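Local coordinates for cell division control protein Cdc48 (Mycobacterium smegmatis, PDB 5E7P) that probably binds and hydrolyses ATP as a member of the AAA ATPase family, and is found with two bound ADP molecules, at residues 131-136 against 145-150; 191-196 against 467-472. All coordinates share one frame; numbering follows the deposited sequence.

Contact 1 (131-136 against 145-150)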
loop_
_atom_site.group_PDB
_atom_site.type_symbol
_atom_site.label_atom_id
_atom_site.label_comp_id
_atom_site.label_asym_id
_atom_site.label_seq_id
_atom_site.Cartn_x
_atom_site.Cartn_y
_atom_site.Cartn_z
ATOM N N ARG A 131 11.884 11.547 -6.750
ATOM C CA ARG A 131 10.912 10.712 -6.057
ATOM C C ARG A 131 10.397 9.600 -6.966
ATOM O O ARG A 131 10.222 8.462 -6.533
ATOM C CB ARG A 131 9.752 11.564 -5.546
ATOM C CG ARG A 131 8.669 10.785 -4.835
ATOM C CD ARG A 131 7.624 11.731 -4.274
ATOM N NE ARG A 131 7.113 12.649 -5.291
ATOM C CZ ARG A 131 6.544 13.819 -5.020
ATOM N NH1 ARG A 131 6.419 14.223 -3.761
ATOM N NH2 ARG A 131 6.107 14.592 -6.005
ATOM N N MET A 132 10.164 9.937 -8.228
ATOM C CA MET A 132 9.724 8.958 -9.213
ATOM C C MET A 132 10.765 7.857 -9.415
ATOM O O MET A 132 10.431 6.673 -9.481
ATOM C CB MET A 132 9.438 9.646 -10.548
ATOM C CG MET A 132 8.985 8.703 -11.651
ATOM S SD MET A 132 8.859 9.531 -13.247
ATOM C CE MET A 132 7.729 10.862 -12.846
ATOM N N ALA A 133 12.027 8.258 -9.507
ATOM C CA ALA A 133 13.114 7.325 -9.781
ATOM C C ALA A 133 13.433 6.427 -8.586
ATOM O O ALA A 133 13.925 5.312 -8.756
ATOM C CB ALA A 133 14.360 8.086 -10.223
ATOM N N LEU A 134 13.155 6.915 -7.382
ATOM C CA LEU A 134 13.495 6.180 -6.166
ATOM C C LEU A 134 12.264 5.657 -5.439
ATOM O O LEU A 134 12.354 5.216 -4.293
ATOM C CB LEU A 134 14.314 7.062 -5.221
ATOM C CG LEU A 134 15.696 7.482 -5.719
ATOM C CD1 LEU A 134 16.339 8.464 -4.750
ATOM C CD2 LEU A 134 16.584 6.264 -5.921
ATOM N N LEU A 135 11.118 5.704 -6.111
ATOM C CA LEU A 135 9.854 5.304 -5.503
ATOM C C LEU A 135 9.897 3.867 -4.987
ATOM O O LEU A 135 10.210 2.939 -5.734
ATOM C CB LEU A 135 8.709 5.472 -6.504
ATOM C CG LEU A 135 7.285 5.448 -5.946
ATOM C CD1 LEU A 135 7.075 6.586 -4.952
ATOM C CD2 LEU A 135 6.270 5.534 -7.079
ATOM N N GLY A 136 9.598 3.695 -3.703
ATOM C CA GLY A 136 9.524 2.376 -3.102
ATOM C C GLY A 136 10.818 1.879 -2.482
ATOM O O GLY A 136 10.807 0.942 -1.686
ATOM N N VAL A 145 23.019 5.562 -3.188
ATOM C CA VAL A 145 21.949 5.061 -4.043
ATOM C C VAL A 145 22.181 5.427 -5.502
ATOM O O VAL A 145 22.796 6.449 -5.811
ATOM C CB VAL A 145 20.567 5.587 -3.607
ATOM C CG1 VAL A 145 20.135 4.930 -2.311
ATOM C CG2 VAL A 145 20.591 7.101 -3.468
ATOM N N SER A 146 21.683 4.581 -6.396
ATOM C CA SER A 146 21.785 4.829 -7.825
ATOM C C SER A 146 20.398 5.024 -8.421
ATOM O O SER A 146 19.493 4.227 -8.176
ATOM C CB SER A 146 22.490 3.662 -8.511
ATOM O OG SER A 146 21.867 2.436 -8.172
ATOM N N LEU A 147 20.231 6.090 -9.198
ATOM C CA LEU A 147 18.954 6.362 -9.848
ATOM C C LEU A 147 18.721 5.393 -11.000
ATOM O O LEU A 147 17.584 5.032 -11.299
ATOM C CB LEU A 147 18.906 7.799 -10.369
ATOM C CG LEU A 147 19.050 8.928 -9.348
ATOM C CD1 LEU A 147 18.796 10.277 -10.011
ATOM C CD2 LEU A 147 18.112 8.714 -8.175
ATOM N N LEU A 148 19.808 4.978 -11.641
ATOM C CA LEU A 148 19.730 4.090 -12.793
ATOM C C LEU A 148 20.905 3.118 -12.774
ATOM O O LEU A 148 22.055 3.536 -12.649
ATOM C CB LEU A 148 19.742 4.908 -14.083
ATOM C CG LEU A 148 18.994 4.319 -15.279
ATOM C CD1 LEU A 148 17.513 4.190 -14.962
ATOM C CD2 LEU A 148 19.212 5.174 -16.517
ATOM N N PRO A 149 20.617 1.814 -12.887
ATOM C CA PRO A 149 21.652 0.773 -12.845
ATOM C C PRO A 149 22.598 0.832 -14.042
ATOM O O PRO A 149 23.790 0.565 -13.891
ATOM C CB PRO A 149 20.843 -0.528 -12.886
ATOM C CG PRO A 149 19.470 -0.147 -12.435
ATOM C CD PRO A 149 19.263 1.241 -12.949
ATOM N N ARG A 150 22.071 1.176 -15.212
ATOM C CA ARG A 150 22.875 1.214 -16.430
ATOM C C ARG A 150 22.740 2.547 -17.160
ATOM O O ARG A 150 22.376 3.558 -16.561
ATOM C CB ARG A 150 22.484 0.063 -17.361
#

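Contact 2 (191-196 against 467-472)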
loop_
_atom_site.group_PDB
_atom_site.type_symbol
_atom_site.label_atom_id
_atom_site.label_comp_id
_atom_site.label_asym_id
_atom_site.label_seq_id
_atom_site.Cartn_x
_atom_site.Cartn_y
_atom_site.Cartn_z
ATOM N N VAL A 191 10.812 5.540 0.079
ATOM C CA VAL A 191 10.275 6.656 -0.690
ATOM C C VAL A 191 8.845 6.377 -1.141
ATOM O O VAL A 191 8.586 5.439 -1.896
ATOM C CB VAL A 191 11.150 6.988 -1.913
ATOM C CG1 VAL A 191 10.574 8.173 -2.668
ATOM C CG2 VAL A 191 12.586 7.267 -1.482
ATOM N N GLN A 192 7.922 7.199 -0.661
ATOM C CA GLN A 192 6.508 7.055 -0.967
ATOM C C GLN A 192 6.037 8.243 -1.812
ATOM O O GLN A 192 6.745 9.243 -1.919
ATOM C CB GLN A 192 5.710 6.965 0.336
ATOM C CG GLN A 192 6.091 5.782 1.202
ATOM C CD GLN A 192 5.815 4.454 0.519
ATOM O OE1 GLN A 192 4.792 4.290 -0.146
ATOM N NE2 GLN A 192 6.729 3.500 0.676
ATOM N N PRO A 193 4.853 8.131 -2.436
ATOM C CA PRO A 193 4.329 9.271 -3.197
ATOM C C PRO A 193 4.126 10.523 -2.337
ATOM O O PRO A 193 4.229 11.633 -2.851
ATOM C CB PRO A 193 2.983 8.758 -3.698
ATOM C CG PRO A 193 3.167 7.283 -3.800
ATOM C CD PRO A 193 4.057 6.909 -2.656
ATOM N N ASN A 194 3.845 10.343 -1.050
ATOM C CA ASN A 194 3.684 11.476 -0.141
ATOM C C ASN A 194 4.999 11.893 0.516
ATOM O O ASN A 194 5.013 12.683 1.458
ATOM C CB ASN A 194 2.617 11.184 0.923
ATOM C CG ASN A 194 2.923 9.940 1.737
ATOM O OD1 ASN A 194 3.989 9.344 1.605
ATOM N ND2 ASN A 194 1.985 9.546 2.591
ATOM N N SER A 195 6.105 11.351 0.019
ATOM C CA SER A 195 7.421 11.755 0.487
ATOM C C SER A 195 7.917 12.917 -0.353
ATOM O O SER A 195 7.394 13.175 -1.436
ATOM C CB SER A 195 8.413 10.594 0.386
ATOM O OG SER A 195 8.038 9.518 1.226
ATOM N N VAL A 196 8.921 13.623 0.152
ATOM C CA VAL A 196 9.620 14.615 -0.651
ATOM C C VAL A 196 11.102 14.260 -0.718
ATOM O O VAL A 196 11.723 13.953 0.298
ATOM C CB VAL A 196 9.408 16.056 -0.119
ATOM C CG1 VAL A 196 9.796 16.168 1.351
ATOM C CG2 VAL A 196 10.179 17.061 -0.964
ATOM N N ARG A 467 9.851 -4.336 -6.622
ATOM C CA ARG A 467 8.928 -4.512 -5.510
ATOM C C ARG A 467 7.705 -3.621 -5.671
ATOM O O ARG A 467 7.833 -2.408 -5.844
ATOM C CB ARG A 467 9.610 -4.215 -4.173
ATOM C CG ARG A 467 8.679 -4.388 -2.984
ATOM C CD ARG A 467 9.381 -4.187 -1.658
ATOM N NE ARG A 467 9.781 -2.801 -1.431
ATOM C CZ ARG A 467 10.228 -2.340 -0.266
ATOM N NH1 ARG A 467 10.321 -3.155 0.774
ATOM N NH2 ARG A 467 10.576 -1.066 -0.138
ATOM N N PRO A 468 6.509 -4.225 -5.618
ATOM C CA PRO A 468 5.267 -3.451 -5.645
ATOM C C PRO A 468 5.183 -2.539 -4.430
ATOM O O PRO A 468 5.594 -2.932 -3.334
ATOM C CB PRO A 468 4.174 -4.524 -5.589
ATOM C CG PRO A 468 4.847 -5.729 -5.024
ATOM C CD PRO A 468 6.260 -5.673 -5.509
ATOM N N LEU A 469 4.663 -1.333 -4.638
ATOM C CA LEU A 469 4.537 -0.327 -3.587
ATOM C C LEU A 469 3.727 -0.861 -2.405
ATOM O O LEU A 469 3.950 -0.474 -1.260
ATOM C CB LEU A 469 3.882 0.934 -4.157
ATOM C CG LEU A 469 4.446 2.293 -3.742
ATOM C CD1 LEU A 469 5.952 2.324 -3.931
ATOM C CD2 LEU A 469 3.782 3.402 -4.545
ATOM N N SER A 470 2.807 -1.775 -2.688
ATOM C CA SER A 470 1.984 -2.390 -1.652
ATOM C C SER A 470 2.804 -3.252 -0.688
ATOM O O SER A 470 2.317 -3.633 0.375
ATOM C CB SER A 470 0.885 -3.235 -2.290
ATOM O OG SER A 470 1.446 -4.272 -3.079
ATOM N N ARG A 471 4.042 -3.564 -1.059
ATOM C CA ARG A 471 4.913 -4.371 -0.208
ATOM C C ARG A 471 6.051 -3.561 0.408
ATOM O O ARG A 471 6.978 -4.130 0.980
ATOM C CB ARG A 471 5.497 -5.541 -1.001
ATOM C CG ARG A 471 4.457 -6.504 -1.539
ATOM C CD ARG A 471 3.870 -7.363 -0.434
ATOM N NE ARG A 471 4.714 -8.517 -0.147
ATOM C CZ ARG A 471 4.638 -9.674 -0.798
ATOM N NH1 ARG A 471 3.754 -9.829 -1.775
ATOM N NH2 ARG A 471 5.444 -10.673 -0.474
ATOM N N SER A 472 5.978 -2.238 0.297
ATOM C CA SER A 472 7.086 -1.376 0.704
ATOM C C SER A 472 6.976 -0.884 2.144
ATOM O O SER A 472 7.862 -0.186 2.631
ATOM C CB SER A 472 7.212 -0.181 -0.248
ATOM O OG SER A 472 6.124 0.718 -0.097
#

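Contact 1 (131-136 against 145-150)
Leu134 and Leu147 meet through aliphatic branches; no ring, amide or guanidinium group takes part in the contact between 131-136 and 145-150. The C-terminal end of helix 127-133 packs on the loop that leaves strand 144-146, an outermost strand, within this chain, of a four-stranded mixed sheet. The chains come closest at Ala133 and Leu147, whose CA atoms are 5.9 Å apart. One methyl carries most of the packing. Leu147 CD2 lies against the fork of Leu134, 3.7 Å from both its CG and its CD2 and 3.9 Å from its CD1, and the two side chains run at a slant to each other. In both leucines CG lies opposite the carbonyl carbon (chi1 -65° in Leu134, -61° in Leu147), and the branch ends, not the CB atoms, close the gap. Ala133 CB adds a looser touch at 4.3 Å from the same Leu147 CD2. No hydrogen bond links the segments, and the join is buried and almost wholly apolar. Trp173 touches Ala133 and Leu148, and its NE1 makes a weak hydrogen bond to Leu147 O; Met139 of strand 138-140 packs on Leu134. Leu134 CD2 lies 4.2 Å from the carbonyl oxygen Ser146 O.

Contact 2 (191-196 against 467-472)
Gln192 opens a type I beta turn ending at Ser195, and its CA is 8.1 Å from that of Leu469 in the short 3-10 segment 469-470, so side chains must bridge the gap. The Gln192 chain folds at chi2 (-63°) and presents its amide to Ser472. NE2 donates to Ser472 OG over 3.0 Å, nearly straight at 163°, with the oxygen close to the amide plane. The hydroxyl is thus an acceptor here and a donor in its second bond, 2.7 Å to Leu469 O, which it meets in the carbonyl plane on a lone pair. Leu469 O also takes the backbone N of Ser472, and this double grip ties the serine back over the 3-10 turn. The stronger partner of Gln192 NE2 is Ser190 OG, two residues earlier in the chain, so NE2 is shared between two hydroxyls. Beside this polar link, Leu469 CD2 meets the CG-CD side of the Pro193 ring, 4.0 Å from Pro193 CD. Leu469 CG also lies 4.1 Å from Gln192 OE1. Pro193 touches the bound ADP, while Leu469 packs on Ala272, next to Gly273 of the phosphate-binding loop: the arrangement borders the P-loop nucleotide pocket of a AAA module.

In the fold
Contact 1 closes before contact 2 opens along the chain, and their centres lie 12 Å apart. Gly136, just past the helix end of contact 1, couples them: its N probably hydrogen-bonds to Val191 O (2.7 Å), and its O probably accepts from Arg467 NH2, so one glycine reaches both segments of contact 2. Leu135 adds an apolar touch on Pro193, and Arg131 NH1 hydrogen-bonds to Ser195 O. The two differ in their relation to the nucleotide. The side chain of Pro193 comes within about 4 Å of ADP, whereas that of Ala133 stays about 10 Å away, leaving 131-136 against 145-150 as packing away from the pocket.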